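Local coordinates for adenylation domain (Streptomyces sp., PDB 5N9X), which is an adenylation domain of the ANL superfamily of AMP-binding enzymes and binds ATP and threonine, at residues 47-52 and 81-86; 186-191 and 214-219; 339-344 and 368-373; 454-459 and 524-529; 462-467 and 498-503. All blocks are in the same frame, centred on the assembly; numbering follows the deposited sequence.

Contact 1: 47-52 and 81-86; sequences GLLHSW and AIAAML
The axes of segments 47-52 and 81-86, on helices 46-62 and 79-90, cross at -57° and approach to 9.5 Å, with Leu49 and Ala83 the nearest pair along the two backbones. Ala83 directs its CB toward the other helix. This CB sits over the middle of the six-membered ring of Trp52, 3.5 Å from the ring centroid and only 13° off the ring normal, a CH-pi contact made squarely on the face. The indole is brought there by a first torsion that sets CG anti to the backbone N (chi1 -175°), and the hydrogen bond from its NE1 to Val139 O helps to fix the rotation of the ring. Leu49 carries the other half of the contact. Its CG is also anti to the backbone N, and its isopropyl end crosses Leu86 at about a right angle, so that Leu86 CD1 touches the branch point, Leu49 CG, at 3.6 Å. On the same branched end, Leu49 CD1 rests against Ala83 CB at 3.8 Å. No hydrogen bond links the two segments; the interface is wholly apolar and buried. Around it, Phe24 of helix 20-30 packs on both Leu49 and Leu86, strand 35-39 adds Ala36 and Leu37 beside Leu49, and helix 213-222 lies against Ile82 and Leu86 through Ile218 and Trp219.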
# COMPACT_ATOMS: atom_id res chain seq x y z
N GLY A 47 18.89 -9.73 -18.27
CA GLY A 47 19.93 -9.18 -19.13
C GLY A 47 19.51 -8.03 -20.03
O GLY A 47 20.22 -7.01 -20.11
N LEU A 48 18.37 -8.16 -20.71
CA LEU A 48 17.92 -7.11 -21.63
C LEU A 48 17.30 -5.91 -20.91
O LEU A 48 17.51 -4.76 -21.31
CB LEU A 48 16.96 -7.69 -22.68
CG LEU A 48 16.26 -6.67 -23.62
CD1 LEU A 48 17.20 -6.03 -24.66
CD2 LEU A 48 15.03 -7.32 -24.31
N LEU A 49 16.54 -6.17 -19.85
CA LEU A 49 16.06 -5.11 -18.96
C LEU A 49 17.25 -4.29 -18.41
O LEU A 49 17.22 -3.05 -18.42
CB LEU A 49 15.22 -5.69 -17.82
CG LEU A 49 14.54 -4.69 -16.85
CD1 LEU A 49 13.89 -3.49 -17.59
CD2 LEU A 49 13.53 -5.37 -15.92
N HIS A 50 18.30 -4.98 -17.97
CA HIS A 50 19.49 -4.31 -17.47
C HIS A 50 20.13 -3.41 -18.53
O HIS A 50 20.49 -2.27 -18.25
CB HIS A 50 20.52 -5.31 -16.97
CG HIS A 50 21.67 -4.66 -16.28
ND1 HIS A 50 22.91 -4.50 -16.88
CD2 HIS A 50 21.78 -4.10 -15.05
CE1 HIS A 50 23.73 -3.89 -16.04
NE2 HIS A 50 23.06 -3.63 -14.92
N SER A 51 20.25 -3.93 -19.75
CA SER A 51 20.75 -3.13 -20.86
C SER A 51 19.94 -1.86 -21.12
O SER A 51 20.50 -0.78 -21.28
CB SER A 51 20.78 -3.96 -22.14
OG SER A 51 22.04 -4.54 -22.30
N TRP A 52 18.63 -2.04 -21.20
CA TRP A 52 17.68 -0.98 -21.50
C TRP A 52 17.83 0.12 -20.43
O TRP A 52 17.99 1.32 -20.74
CB TRP A 52 16.28 -1.61 -21.53
CG TRP A 52 15.13 -0.75 -21.93
CD1 TRP A 52 15.16 0.57 -22.31
CD2 TRP A 52 13.76 -1.16 -22.05
NE1 TRP A 52 13.89 1.00 -22.62
CE2 TRP A 52 13.02 -0.05 -22.47
CE3 TRP A 52 13.09 -2.37 -21.82
CZ2 TRP A 52 11.63 -0.11 -22.68
CZ3 TRP A 52 11.71 -2.43 -22.02
CH2 TRP A 52 11.00 -1.31 -22.44
N ALA A 81 7.33 1.41 -18.33
CA ALA A 81 7.24 2.04 -17.02
C ALA A 81 8.30 1.50 -16.06
O ALA A 81 8.93 2.26 -15.31
CB ALA A 81 5.85 1.85 -16.43
N ILE A 82 8.52 0.18 -16.10
CA ILE A 82 9.47 -0.47 -15.24
C ILE A 82 10.90 -0.10 -15.62
O ILE A 82 11.75 0.20 -14.74
CB ILE A 82 9.32 -2.03 -15.28
CG1 ILE A 82 7.94 -2.46 -14.76
CG2 ILE A 82 10.43 -2.68 -14.51
CD1 ILE A 82 7.69 -2.09 -13.27
N ALA A 83 11.19 -0.16 -16.92
CA ALA A 83 12.52 0.14 -17.40
C ALA A 83 12.86 1.62 -17.13
O ALA A 83 13.97 1.95 -16.72
CB ALA A 83 12.65 -0.19 -18.90
N ALA A 84 11.88 2.50 -17.34
CA ALA A 84 12.05 3.89 -16.98
C ALA A 84 12.36 4.04 -15.50
O ALA A 84 13.22 4.85 -15.10
CB ALA A 84 10.81 4.70 -17.35
N MET A 85 11.70 3.26 -14.66
CA MET A 85 11.90 3.50 -13.24
C MET A 85 13.31 3.01 -12.84
O MET A 85 13.98 3.64 -12.03
CB MET A 85 10.78 2.84 -12.42
CG MET A 85 11.06 2.77 -10.95
SD MET A 85 11.72 1.14 -10.55
CE MET A 85 10.20 0.36 -10.00
N LEU A 86 13.77 1.93 -13.46
CA LEU A 86 15.14 1.48 -13.20
C LEU A 86 16.13 2.50 -13.71
O LEU A 86 17.10 2.81 -13.04
CB LEU A 86 15.39 0.13 -13.85
CG LEU A 86 14.59 -1.02 -13.28
CD1 LEU A 86 14.63 -2.23 -14.21
CD2 LEU A 86 15.13 -1.38 -11.92

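Contact 2: 186-191 and 214-219; sequences ALFEAC and SVWEIW
Aromatic packing dominates the meeting of segments 186-191 and 214-219. The ring of Phe188 and the six-membered ring of Trp216 lie nearly parallel, their planes 20° apart, but they are slid past each other so far that they barely overlap, with centroids separated by 5.3 Å. What touches is one corner of each: Phe188 CE1 comes within 3.9 Å of Trp216 CE3. The tip of the same phenyl ring pushes on to the next helical turn, where Phe188 CZ lies 3.6 Å from Trp219 CB, while Trp216 O faces the phenyl edge in the ring plane. The two segments, on helices 181-191 and 213-222 of the AMP-binding fold, cross at -70° with their axes 11.7 Å apart, a spacing bridged by large side chains. The side chain of Trp216 is about 7 Å from the bound threonine, and its ring meets His319 of that pocket edge-to-face. Aliphatic contact is supplied by Leu187, whose CD2 reaches Trp216 CE3 at 3.9 Å, crossing the indole at about a right angle. Sulfur adds a further contact, with Cys191 SG set obliquely to the indole, 3.9 Å from Trp216 CZ3.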
# COMPACT_ATOMS: atom_id res chain seq x y z
N ALA A 186 16.76 -2.25 3.61
CA ALA A 186 16.49 -2.76 4.97
C ALA A 186 15.18 -3.56 5.04
O ALA A 186 15.10 -4.52 5.79
CB ALA A 186 16.45 -1.61 5.99
N LEU A 187 14.17 -3.19 4.26
CA LEU A 187 12.92 -3.96 4.20
C LEU A 187 13.17 -5.44 3.83
O LEU A 187 12.80 -6.36 4.57
CB LEU A 187 11.93 -3.32 3.20
CG LEU A 187 10.68 -4.18 2.93
CD1 LEU A 187 9.86 -4.37 4.20
CD2 LEU A 187 9.81 -3.64 1.83
N PHE A 188 13.83 -5.66 2.70
CA PHE A 188 14.08 -7.02 2.22
C PHE A 188 15.05 -7.78 3.09
O PHE A 188 14.89 -8.98 3.24
CB PHE A 188 14.53 -7.00 0.75
CG PHE A 188 13.40 -6.69 -0.20
CD1 PHE A 188 12.58 -7.71 -0.68
CD2 PHE A 188 13.11 -5.36 -0.54
CE1 PHE A 188 11.51 -7.41 -1.51
CE2 PHE A 188 12.04 -5.06 -1.37
CZ PHE A 188 11.24 -6.09 -1.85
N GLU A 189 16.02 -7.11 3.69
CA GLU A 189 16.81 -7.82 4.70
C GLU A 189 15.94 -8.25 5.91
O GLU A 189 16.05 -9.38 6.36
CB GLU A 189 18.02 -7.00 5.15
CG GLU A 189 19.20 -7.87 5.64
CD GLU A 189 19.83 -8.73 4.52
OE1 GLU A 189 20.19 -8.16 3.46
OE2 GLU A 189 19.97 -9.98 4.69
N ALA A 190 15.07 -7.37 6.40
CA ALA A 190 14.23 -7.74 7.54
C ALA A 190 13.36 -8.98 7.26
O ALA A 190 13.03 -9.75 8.17
CB ALA A 190 13.33 -6.57 7.94
N CYS A 191 13.01 -9.16 5.98
CA CYS A 191 12.07 -10.19 5.55
C CYS A 191 12.74 -11.48 5.08
O CYS A 191 12.08 -12.48 4.83
CB CYS A 191 11.22 -9.64 4.42
SG CYS A 191 9.98 -8.49 4.94
N SER A 214 3.44 -1.66 -4.42
CA SER A 214 4.08 -2.02 -5.70
C SER A 214 5.59 -2.13 -5.62
O SER A 214 6.21 -2.86 -6.37
CB SER A 214 3.71 -0.99 -6.78
OG SER A 214 4.37 0.25 -6.57
N VAL A 215 6.19 -1.37 -4.71
CA VAL A 215 7.62 -1.49 -4.37
C VAL A 215 7.99 -2.87 -3.86
O VAL A 215 8.98 -3.46 -4.25
CB VAL A 215 8.01 -0.46 -3.31
CG1 VAL A 215 9.51 -0.52 -3.00
CG2 VAL A 215 7.62 0.93 -3.78
N TRP A 216 7.16 -3.37 -2.96
CA TRP A 216 7.32 -4.71 -2.46
C TRP A 216 7.17 -5.71 -3.60
O TRP A 216 7.94 -6.65 -3.73
CB TRP A 216 6.31 -4.94 -1.36
CG TRP A 216 6.09 -6.31 -0.90
CD1 TRP A 216 4.99 -7.05 -1.11
CD2 TRP A 216 6.96 -7.10 -0.07
NE1 TRP A 216 5.10 -8.27 -0.49
CE2 TRP A 216 6.31 -8.33 0.16
CE3 TRP A 216 8.24 -6.89 0.48
CZ2 TRP A 216 6.89 -9.36 0.93
CZ3 TRP A 216 8.81 -7.92 1.24
CH2 TRP A 216 8.14 -9.13 1.46
N GLU A 217 6.17 -5.46 -4.43
CA GLU A 217 5.86 -6.37 -5.51
C GLU A 217 7.00 -6.38 -6.54
O GLU A 217 7.52 -7.43 -6.88
CB GLU A 217 4.52 -6.00 -6.17
CG GLU A 217 3.29 -6.34 -5.32
CD GLU A 217 1.96 -5.85 -5.94
OE1 GLU A 217 1.96 -4.86 -6.71
OE2 GLU A 217 0.91 -6.46 -5.65
N ILE A 218 7.38 -5.21 -7.03
CA ILE A 218 8.43 -5.09 -8.04
C ILE A 218 9.78 -5.66 -7.56
O ILE A 218 10.41 -6.49 -8.24
CB ILE A 218 8.65 -3.61 -8.46
CG1 ILE A 218 7.47 -3.08 -9.27
CG2 ILE A 218 9.97 -3.44 -9.20
CD1 ILE A 218 7.22 -1.53 -9.12
N TRP A 219 10.20 -5.21 -6.37
CA TRP A 219 11.52 -5.56 -5.87
C TRP A 219 11.54 -6.94 -5.23
O TRP A 219 12.59 -7.58 -5.18
CB TRP A 219 12.00 -4.46 -4.92
CG TRP A 219 12.38 -3.31 -5.75
CD1 TRP A 219 11.71 -2.12 -5.89
CD2 TRP A 219 13.49 -3.24 -6.64
NE1 TRP A 219 12.35 -1.32 -6.79
CE2 TRP A 219 13.45 -1.98 -7.27
CE3 TRP A 219 14.53 -4.13 -6.98
CZ2 TRP A 219 14.41 -1.57 -8.21
CZ3 TRP A 219 15.48 -3.73 -7.90
CH2 TRP A 219 15.41 -2.46 -8.51

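Contact 3: 339-344 and 368-373; sequences RPLPGF and GPQVSE
Two type I beta turns, Leu341 to Phe344 and Gly368 to Val371, meet beside the ligand-binding region of the AMP-binding fold, the first after strand 336-340 and the second after strand 362-367. Each is closed by its own backbone hydrogen bond, Phe344 N to Leu341 O and Val371 N to Gly368 O, while none joins one turn to the other. The backbones come closest at Phe344 and Gly368, and next to them Pro369 CD packs 3.4 Å from Gly343 O. Gly368 has a positive phi of 144°, and its CA faces Gly343 O across the contact. Most of the side-chain contact lies between Phe344 and Gln370. The extended glutamine crosses the phenyl group at about a right angle, with its amide plane 68° from the ring plane, so that Gln370 OE1 lies 3.4 Å from Phe344 CE2 and Gln370 NE2 lies 3.5 Å from Phe344 CZ. That amide is held in place by hydrogen bonds from NE2 to His319 O and Thr316 O. His319 lines the threonine pocket, and the side chain of Gln370, about 9 Å from the bound threonine, is thus a second-shell group of the ligand site in this AMP-binding fold.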
# COMPACT_ATOMS: atom_id res chain seq x y z
N ARG A 339 4.45 -9.46 15.09
CA ARG A 339 5.62 -8.74 15.61
C ARG A 339 6.27 -7.80 14.61
O ARG A 339 6.25 -8.06 13.43
CB ARG A 339 6.68 -9.73 16.10
CG ARG A 339 7.25 -9.39 17.47
CD ARG A 339 7.86 -10.61 18.14
NE ARG A 339 6.96 -11.14 19.16
CZ ARG A 339 6.38 -12.34 19.09
NH1 ARG A 339 6.63 -13.13 18.05
NH2 ARG A 339 5.57 -12.75 20.05
N PRO A 340 6.85 -6.70 15.09
CA PRO A 340 7.65 -5.82 14.22
C PRO A 340 8.71 -6.58 13.43
O PRO A 340 9.27 -7.54 13.95
CB PRO A 340 8.29 -4.86 15.22
CG PRO A 340 7.24 -4.72 16.30
CD PRO A 340 6.64 -6.10 16.43
N LEU A 341 8.98 -6.19 12.18
CA LEU A 341 10.11 -6.77 11.44
C LEU A 341 11.41 -6.59 12.20
O LEU A 341 11.58 -5.60 12.92
CB LEU A 341 10.22 -6.17 10.04
CG LEU A 341 8.93 -6.34 9.24
CD1 LEU A 341 8.92 -5.54 7.92
CD2 LEU A 341 8.68 -7.83 8.98
N PRO A 342 12.33 -7.57 12.07
CA PRO A 342 13.65 -7.57 12.72
C PRO A 342 14.31 -6.19 12.83
O PRO A 342 14.87 -5.88 13.89
CB PRO A 342 14.47 -8.52 11.84
CG PRO A 342 13.47 -9.56 11.47
CD PRO A 342 12.09 -8.86 11.39
N GLY A 343 14.27 -5.36 11.81
CA GLY A 343 14.95 -4.07 11.99
C GLY A 343 14.40 -3.12 13.07
O GLY A 343 15.12 -2.25 13.57
N PHE A 344 13.13 -3.29 13.41
CA PHE A 344 12.40 -2.35 14.26
C PHE A 344 12.54 -2.51 15.75
O PHE A 344 12.52 -3.62 16.29
CB PHE A 344 10.90 -2.43 13.96
CG PHE A 344 10.56 -1.99 12.59
CD1 PHE A 344 10.37 -0.64 12.34
CD2 PHE A 344 10.40 -2.91 11.55
CE1 PHE A 344 10.04 -0.20 11.07
CE2 PHE A 344 10.07 -2.48 10.28
CZ PHE A 344 9.89 -1.12 10.04
N GLY A 368 13.93 2.45 13.58
CA GLY A 368 14.78 1.52 12.85
C GLY A 368 15.17 2.00 11.46
O GLY A 368 14.78 3.09 11.03
N PRO A 369 15.94 1.18 10.72
CA PRO A 369 16.47 1.57 9.40
C PRO A 369 15.43 1.65 8.28
O PRO A 369 15.77 2.17 7.21
CB PRO A 369 17.50 0.47 9.12
CG PRO A 369 16.96 -0.74 9.86
CD PRO A 369 16.35 -0.18 11.11
N GLN A 370 14.21 1.17 8.48
CA GLN A 370 13.15 1.33 7.48
C GLN A 370 12.36 2.63 7.64
O GLN A 370 11.58 3.01 6.76
CB GLN A 370 12.16 0.16 7.51
CG GLN A 370 12.64 -1.13 6.88
CD GLN A 370 11.64 -2.27 7.11
OE1 GLN A 370 12.01 -3.34 7.64
NE2 GLN A 370 10.38 -2.04 6.72
N VAL A 371 12.52 3.29 8.78
CA VAL A 371 11.79 4.54 8.99
C VAL A 371 12.34 5.68 8.10
O VAL A 371 13.53 6.03 8.16
CB VAL A 371 11.83 4.97 10.48
CG1 VAL A 371 11.03 6.25 10.68
CG2 VAL A 371 11.29 3.85 11.40
N SER A 372 11.46 6.25 7.28
CA SER A 372 11.77 7.43 6.45
C SER A 372 12.33 8.64 7.19
O SER A 372 12.22 8.75 8.40
CB SER A 372 10.52 7.87 5.70
OG SER A 372 9.67 8.65 6.51
N GLU A 373 12.90 9.57 6.45
CA GLU A 373 13.50 10.75 7.06
C GLU A 373 12.52 11.90 7.23
O GLU A 373 12.94 13.04 7.36
CB GLU A 373 14.70 11.23 6.22
CG GLU A 373 15.84 10.24 6.11
CD GLU A 373 16.56 9.94 7.43
OE1 GLU A 373 16.07 10.35 8.51
OE2 GLU A 373 17.60 9.25 7.38

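Contact 4: 454-459 and 524-529; sequences WVHEFA and AFDERR
A run of polar contacts, Trp454 to His456 to Asp526 to Arg529, passes along an aromatic cluster at the very C-terminus of the chain. Trp454 NE1 donates to His456 ND1 at 3.0 Å, within the planes of both rings. On the far side of the imidazole, His456 NE2 donates to Asp526 OD2 at 2.8 Å, using the anti lone pair of the carboxylate oxygen, with the bond somewhat bent at 147°. Arg529 NE reaches the same oxygen in a long, weak salt bridge. Between strand 450-457 and helix 518-528, Phe525 points at the strand with CG anti to its backbone N and serves as the centre of the cluster. Its edge is turned to the face of His456, planes at 70°, with Phe525 CD1 over the middle of the imidazole. The edge of Trp454 in turn meets the face of Phe525, both pairs being T-shaped. Phe458 also meets Phe525, its CZ 3.7 Å from Phe525 CZ, the rings oblique to each other, and its CD2 lies under one face of the Arg529 guanidinium, 3.4 Å from Arg529 NH1. Arg529 NH2 also makes a weak bond to Phe458 O at 2.8 Å. With an indole N-H directed at ND1, that nitrogen acts as acceptor and the imidazole proton lies on NE2, which is consistent with a neutral histidine beside the aspartate and the arginine.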
# COMPACT_ATOMS: atom_id res chain seq x y z
N TRP A 454 -18.84 8.11 9.51
CA TRP A 454 -18.12 9.28 10.02
C TRP A 454 -19.03 10.31 10.71
O TRP A 454 -20.25 10.24 10.62
CB TRP A 454 -17.32 9.94 8.89
CG TRP A 454 -18.12 10.71 7.90
CD1 TRP A 454 -18.21 12.07 7.78
CD2 TRP A 454 -18.93 10.16 6.86
NE1 TRP A 454 -19.03 12.40 6.72
CE2 TRP A 454 -19.48 11.25 6.14
CE3 TRP A 454 -19.25 8.86 6.47
CZ2 TRP A 454 -20.33 11.07 5.05
CZ3 TRP A 454 -20.09 8.67 5.39
CH2 TRP A 454 -20.63 9.77 4.69
N VAL A 455 -18.41 11.24 11.42
CA VAL A 455 -19.13 12.40 11.92
C VAL A 455 -19.21 13.43 10.79
O VAL A 455 -18.21 13.82 10.22
CB VAL A 455 -18.47 13.00 13.18
CG1 VAL A 455 -19.27 14.21 13.68
CG2 VAL A 455 -18.41 11.94 14.27
N HIS A 456 -20.42 13.85 10.45
CA HIS A 456 -20.56 14.83 9.38
C HIS A 456 -21.04 16.17 9.92
O HIS A 456 -22.01 16.22 10.68
CB HIS A 456 -21.54 14.32 8.33
CG HIS A 456 -21.51 15.10 7.05
ND1 HIS A 456 -20.54 14.91 6.09
CD2 HIS A 456 -22.35 16.04 6.57
CE1 HIS A 456 -20.78 15.71 5.07
NE2 HIS A 456 -21.87 16.40 5.33
N GLU A 457 -20.39 17.25 9.52
CA GLU A 457 -20.86 18.57 9.92
C GLU A 457 -21.94 19.05 8.96
O GLU A 457 -21.65 19.46 7.84
CB GLU A 457 -19.70 19.57 9.99
CG GLU A 457 -19.79 20.53 11.17
CD GLU A 457 -18.94 21.78 10.98
OE1 GLU A 457 -19.52 22.82 10.61
OE2 GLU A 457 -17.70 21.73 11.22
N PHE A 458 -23.20 18.96 9.38
CA PHE A 458 -24.31 19.39 8.54
C PHE A 458 -24.31 20.91 8.55
O PHE A 458 -24.52 21.58 7.54
CB PHE A 458 -25.64 18.82 9.05
CG PHE A 458 -25.83 17.35 8.75
CD1 PHE A 458 -25.30 16.39 9.60
CD2 PHE A 458 -26.53 16.94 7.63
CE1 PHE A 458 -25.46 15.04 9.33
CE2 PHE A 458 -26.70 15.59 7.35
CZ PHE A 458 -26.15 14.64 8.21
N ALA A 459 -24.05 21.42 9.74
CA ALA A 459 -23.79 22.82 10.00
C ALA A 459 -22.86 22.85 11.19
O ALA A 459 -22.73 21.83 11.88
CB ALA A 459 -25.09 23.58 10.29
N ALA A 524 -19.65 13.35 -1.40
CA ALA A 524 -20.74 12.82 -2.21
C ALA A 524 -22.04 12.87 -1.41
O ALA A 524 -23.11 13.17 -1.94
CB ALA A 524 -20.43 11.39 -2.65
N PHE A 525 -21.92 12.55 -0.13
CA PHE A 525 -23.03 12.57 0.79
C PHE A 525 -23.60 13.98 0.84
O PHE A 525 -24.80 14.20 0.60
CB PHE A 525 -22.56 12.11 2.18
CG PHE A 525 -23.59 12.27 3.25
CD1 PHE A 525 -23.66 13.44 4.01
CD2 PHE A 525 -24.51 11.25 3.50
CE1 PHE A 525 -24.62 13.60 5.01
CE2 PHE A 525 -25.46 11.40 4.49
CZ PHE A 525 -25.51 12.58 5.25
N ASP A 526 -22.72 14.92 1.15
CA ASP A 526 -23.10 16.32 1.27
C ASP A 526 -23.85 16.84 0.04
O ASP A 526 -24.83 17.58 0.17
CB ASP A 526 -21.85 17.15 1.53
CG ASP A 526 -22.15 18.44 2.25
OD1 ASP A 526 -22.56 19.41 1.59
OD2 ASP A 526 -22.00 18.46 3.49
N GLU A 527 -23.41 16.46 -1.16
CA GLU A 527 -24.03 16.95 -2.38
C GLU A 527 -25.37 16.26 -2.69
O GLU A 527 -26.27 16.87 -3.25
CB GLU A 527 -23.04 16.82 -3.55
CG GLU A 527 -23.64 16.64 -4.96
CD GLU A 527 -24.16 15.22 -5.24
OE1 GLU A 527 -23.64 14.25 -4.64
OE2 GLU A 527 -25.10 15.08 -6.06
N ARG A 528 -25.49 14.98 -2.32
CA ARG A 528 -26.76 14.27 -2.47
C ARG A 528 -27.82 14.73 -1.45
O ARG A 528 -29.02 14.57 -1.68
CB ARG A 528 -26.54 12.75 -2.37
CG ARG A 528 -27.79 11.95 -1.96
CD ARG A 528 -28.54 11.29 -3.12
NE ARG A 528 -29.94 11.01 -2.78
CZ ARG A 528 -30.93 11.91 -2.83
NH1 ARG A 528 -30.68 13.15 -3.23
NH2 ARG A 528 -32.18 11.57 -2.50
N ARG A 529 -27.39 15.33 -0.35
CA ARG A 529 -28.33 15.72 0.70
C ARG A 529 -29.15 16.96 0.32
O ARG A 529 -30.28 17.11 0.78
CB ARG A 529 -27.60 15.91 2.03
CG ARG A 529 -26.96 17.28 2.31
CD ARG A 529 -26.21 17.15 3.64
NE ARG A 529 -25.39 18.29 4.05
CZ ARG A 529 -25.80 19.30 4.83
NH1 ARG A 529 -27.05 19.36 5.25
NH2 ARG A 529 -24.95 20.25 5.16
OXT ARG A 529 -28.72 17.80 -0.47

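Contact 5: 462-467 and 498-503; sequences DSRLVC and QPSQYL
Asp462 does not touch segment 498-503 itself but holds Arg464 side-on, with NE and NH2 of the guanidinium both reaching Asp462 OD2. Bent at chi3 (-89°), Arg464 then presents NH1 to Ser500 OG, 2.5 Å away and in the guanidinium plane, while water 1 accepts from Arg464 NH2 and donates to Gln501 OE1. Leu465 lays its CB against Pro499, and its carbonyl O takes a short bond of 2.5 Å from Ser500 N, a donor lying above the carbonyl plane, plus a weak one from Gln501 N. From here the backbones run as parallel strands, 463-470 between 450-457 and 501-505 in the three-stranded sheet of the C-terminal domain. Val466 lies beside Gln501 on the face covered by Phe525 of helix 518-528. Cys467 N donates to Gln501 O at 2.8 Å, and Cys467 O accepts from Leu503 N at 2.7 Å, both nearly along the C=O axis. On the other face, Cys467 CB packs 3.7 Å from Tyr502 CD2; from the loop before the strand, Pro499 CB also approaches Cys467 CB, at 3.9 Å.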
# COMPACT_ATOMS: atom_id res chain seq x y z
N ASP A 462 -24.89 21.52 13.94
CA ASP A 462 -25.37 20.15 13.82
C ASP A 462 -24.28 19.19 13.36
O ASP A 462 -23.95 19.13 12.18
CB ASP A 462 -26.55 20.11 12.83
CG ASP A 462 -27.30 18.79 12.84
OD1 ASP A 462 -27.14 17.99 13.80
OD2 ASP A 462 -28.08 18.56 11.89
N SER A 463 -23.70 18.44 14.30
CA SER A 463 -22.76 17.37 13.95
C SER A 463 -23.36 16.00 14.24
O SER A 463 -23.67 15.68 15.39
CB SER A 463 -21.44 17.54 14.71
OG SER A 463 -20.52 18.32 13.97
N ARG A 464 -23.52 15.17 13.21
CA ARG A 464 -24.12 13.84 13.40
C ARG A 464 -23.39 12.69 12.69
O ARG A 464 -22.75 12.87 11.64
CB ARG A 464 -25.59 13.84 12.96
CG ARG A 464 -26.52 14.80 13.71
CD ARG A 464 -27.98 14.67 13.27
NE ARG A 464 -28.26 15.55 12.13
CZ ARG A 464 -28.64 15.13 10.93
NH1 ARG A 464 -28.82 13.83 10.68
NH2 ARG A 464 -28.87 16.01 9.96
N LEU A 465 -23.53 11.51 13.31
CA LEU A 465 -23.09 10.23 12.77
C LEU A 465 -23.79 9.85 11.46
O LEU A 465 -25.02 9.79 11.40
CB LEU A 465 -23.33 9.13 13.78
CG LEU A 465 -22.12 8.54 14.48
CD1 LEU A 465 -22.48 7.22 15.14
CD2 LEU A 465 -21.01 8.36 13.48
N VAL A 466 -22.99 9.55 10.45
CA VAL A 466 -23.50 9.26 9.12
C VAL A 466 -22.83 7.98 8.59
O VAL A 466 -21.73 7.64 9.02
CB VAL A 466 -23.27 10.48 8.18
CG1 VAL A 466 -23.42 10.13 6.73
CG2 VAL A 466 -24.24 11.57 8.55
N CYS A 467 -23.53 7.26 7.72
CA CYS A 467 -22.98 6.05 7.12
C CYS A 467 -23.24 5.99 5.62
O CYS A 467 -24.36 6.21 5.16
CB CYS A 467 -23.57 4.80 7.77
SG CYS A 467 -23.13 3.27 6.90
N GLN A 498 -25.30 4.75 16.94
CA GLN A 498 -26.10 4.44 15.76
C GLN A 498 -26.09 5.59 14.77
O GLN A 498 -26.37 6.73 15.14
CB GLN A 498 -27.53 4.07 16.18
CG GLN A 498 -27.68 2.59 16.58
CD GLN A 498 -28.79 2.34 17.60
OE1 GLN A 498 -29.70 3.15 17.75
NE2 GLN A 498 -28.72 1.21 18.30
N PRO A 499 -25.74 5.29 13.50
CA PRO A 499 -25.68 6.31 12.45
C PRO A 499 -27.01 7.03 12.27
O PRO A 499 -28.06 6.39 12.26
CB PRO A 499 -25.30 5.51 11.19
CG PRO A 499 -24.63 4.27 11.73
CD PRO A 499 -25.38 3.96 13.00
N SER A 500 -26.95 8.35 12.16
CA SER A 500 -28.13 9.19 12.08
C SER A 500 -28.71 9.22 10.68
O SER A 500 -29.89 9.48 10.49
CB SER A 500 -27.80 10.61 12.55
OG SER A 500 -28.52 11.56 11.80
N GLN A 501 -27.86 8.95 9.69
CA GLN A 501 -28.27 9.00 8.29
C GLN A 501 -27.51 7.93 7.51
O GLN A 501 -26.32 7.71 7.77
CB GLN A 501 -28.03 10.41 7.68
CG GLN A 501 -28.91 10.74 6.45
CD GLN A 501 -29.19 12.26 6.27
OE1 GLN A 501 -29.30 13.01 7.24
NE2 GLN A 501 -29.29 12.69 5.01
N TYR A 502 -28.18 7.25 6.58
CA TYR A 502 -27.56 6.19 5.78
C TYR A 502 -27.64 6.58 4.33
O TYR A 502 -28.67 7.08 3.89
CB TYR A 502 -28.28 4.85 5.97
CG TYR A 502 -28.07 4.26 7.33
CD1 TYR A 502 -28.98 4.51 8.35
CD2 TYR A 502 -26.99 3.43 7.60
CE1 TYR A 502 -28.80 3.98 9.60
CE2 TYR A 502 -26.81 2.89 8.86
CZ TYR A 502 -27.72 3.17 9.85
OH TYR A 502 -27.57 2.65 11.12
N LEU A 503 -26.55 6.36 3.59
CA LEU A 503 -26.54 6.58 2.14
C LEU A 503 -26.09 5.31 1.42
O LEU A 503 -24.97 4.84 1.61
CB LEU A 503 -25.63 7.77 1.79
CG LEU A 503 -25.25 8.04 0.33
CD1 LEU A 503 -26.40 8.61 -0.48
CD2 LEU A 503 -24.05 8.98 0.24
O HOH W 1 -30.15 15.58 7.48

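Contacts 1 and 2 are buried helix packing without hydrogen bonds across, sharing a boundary: Ile82, Met85 and Leu86 of contact 1 touch Ile218 and Trp219 of contact 2. Contact 3, only partly buried, joins turns and packs on contact 2 through Gln370 and Leu341 against Leu187 and Ala190; the side chains of Trp216 and Gln370 lie about 7 and 9 Å from the bound threonine. Contacts 4 and 5 sit on the opposite side of the chain's centre from contacts 1 and 2. They hold one sheet, with strands 450-457 and 463-470 adjacent, and along the chain contact 5 is nested inside the loop closed by contact 4. Partly exposed, both mix charged and polar bonds with apolar packing.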